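Local coordinates for CBS domain containing membrane protein (Sphaerobacter thermophilus, PDB 4ESY) that probably senses a regulatory ligand, such as an adenine nucleotide, through its C-terminal pair of CBS motifs, at the interface of chains A and B. Coordinates in Å, arbitrary orientation; residue numbers count along the deposited sequence, not the author numbering. Chains: chain A, CBS domain containing membrane protein; chain B, CBS domain containing membrane protein.

The interface of chains A and B. Residues chain A 22-23, 25; chain B 78, 85, 88.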
# COMPACT_ATOMS: atom_id res chain seq x y z
N ASP A 22 0.91 -14.67 -13.80
CA ASP A 22 2.16 -15.00 -13.08
C ASP A 22 2.40 -14.12 -11.85
O ASP A 22 3.12 -14.50 -10.94
CB ASP A 22 3.37 -14.91 -14.02
CG ASP A 22 3.50 -16.11 -14.94
OD1 ASP A 22 2.70 -17.07 -14.82
OD2 ASP A 22 4.42 -16.11 -15.78
N ILE A 23 1.83 -12.92 -11.83
CA ILE A 23 2.06 -12.07 -10.68
C ILE A 23 0.93 -12.15 -9.65
O ILE A 23 1.04 -11.59 -8.56
CB ILE A 23 2.37 -10.61 -11.07
CG1 ILE A 23 1.13 -9.86 -11.58
CG2 ILE A 23 3.48 -10.58 -12.13
CD1 ILE A 23 1.34 -8.35 -11.66
N THR A 25 -0.04 -14.00 -7.10
CA THR A 25 0.51 -15.06 -6.25
C THR A 25 -0.20 -15.15 -4.90
O THR A 25 0.19 -15.95 -4.04
CB THR A 25 2.02 -14.87 -6.02
OG1 THR A 25 2.22 -13.70 -5.22
CG2 THR A 25 2.76 -14.75 -7.36
N TRP B 78 10.99 -7.75 -7.28
CA TRP B 78 10.28 -9.05 -7.33
C TRP B 78 11.24 -10.23 -7.43
O TRP B 78 10.88 -11.34 -7.07
CB TRP B 78 9.28 -9.10 -8.51
CG TRP B 78 8.05 -9.88 -8.16
CD1 TRP B 78 7.36 -9.82 -6.98
CD2 TRP B 78 7.41 -10.90 -8.95
NE1 TRP B 78 6.30 -10.71 -7.01
CE2 TRP B 78 6.31 -11.38 -8.21
CE3 TRP B 78 7.65 -11.43 -10.22
CZ2 TRP B 78 5.45 -12.39 -8.69
CZ3 TRP B 78 6.79 -12.42 -10.71
CH2 TRP B 78 5.70 -12.88 -9.95
N ILE B 85 9.73 -17.72 -11.04
CA ILE B 85 8.71 -17.26 -12.00
C ILE B 85 9.38 -16.31 -12.99
O ILE B 85 9.13 -16.37 -14.17
CB ILE B 85 7.51 -16.59 -11.25
CG1 ILE B 85 6.74 -17.65 -10.46
CG2 ILE B 85 6.55 -15.90 -12.20
CD1 ILE B 85 5.72 -17.08 -9.48
N ARG B 88 11.40 -17.87 -15.89
CA ARG B 88 10.73 -18.33 -17.10
C ARG B 88 10.78 -17.23 -18.15
O ARG B 88 10.65 -17.49 -19.34
CB ARG B 88 9.28 -18.72 -16.84
CG ARG B 88 9.10 -19.83 -15.84
CD ARG B 88 7.61 -19.95 -15.51
NE ARG B 88 7.42 -20.64 -14.23
CZ ARG B 88 6.35 -20.48 -13.47
NH1 ARG B 88 5.37 -19.65 -13.84
NH2 ARG B 88 6.26 -21.16 -12.32
O HOH W 1 7.04 -15.61 -15.75
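B:Trp78 brings the six-membered end of its indole against the 3-10 helix 20-23 of chain A. Its outer carbon, B:Trp78 CH2, lies 3.2 Å from the backbone carbonyl A:Asp22 O. This is a carbon-to-oxygen contact at the ring rim, and the oxygen comes in near the ring plane. B:Trp78 CH2 also lies 3.8 Å from A:Ile23 CA. The side chains of A:Ile23 and B:Trp78 meet at about a right angle. The A:Ile23 CG2 methyl sits over a face of the indole at its CH2/CZ3 rim, 3.9 Å from B:Trp78 CH2. A:Ile23 CG1 sits between the backbone N and the carbonyl carbon (chi1 73°), which places CG2 beside the N. A:Thr25 meets the indole tip to tip. A:Thr25 CG2 lies at the ring edge, in plane, 3.8 Å from B:Trp78 CZ2. The indole end is therefore packed against backbone and two methyl groups.

B:Ile85 continues this apolar part. B:Ile85 CG2 passes A:Asp22 CB at 3.8 Å, the two side chains running in opposite directions.

The carboxylate side is looser and polar. B:Arg88 reaches A:Asp22 with an extended chain from CG to NE. B:Arg88 NH1 is 3.8 Å from the carboxylate A:Asp22 OD1, a long salt bridge. OD1 lies at the guanidinium edge, but the two planes are 75° apart, so the groups do not pair flat. Within chain B, B:Ile85 CG1 lies over one guanidinium face, toward its rim, and supports B:Arg88. Water 1 bridges A:Asp22 OD2 and the backbone B:Ile85 O, 2.7 Å from each.

This pairing may or may not occur in the full membrane protein. In the deposited assembly, apolar packing supplies the close fit. A long salt bridge and a water bridge add polar ties. Together they probably help hold the two CBS modules together.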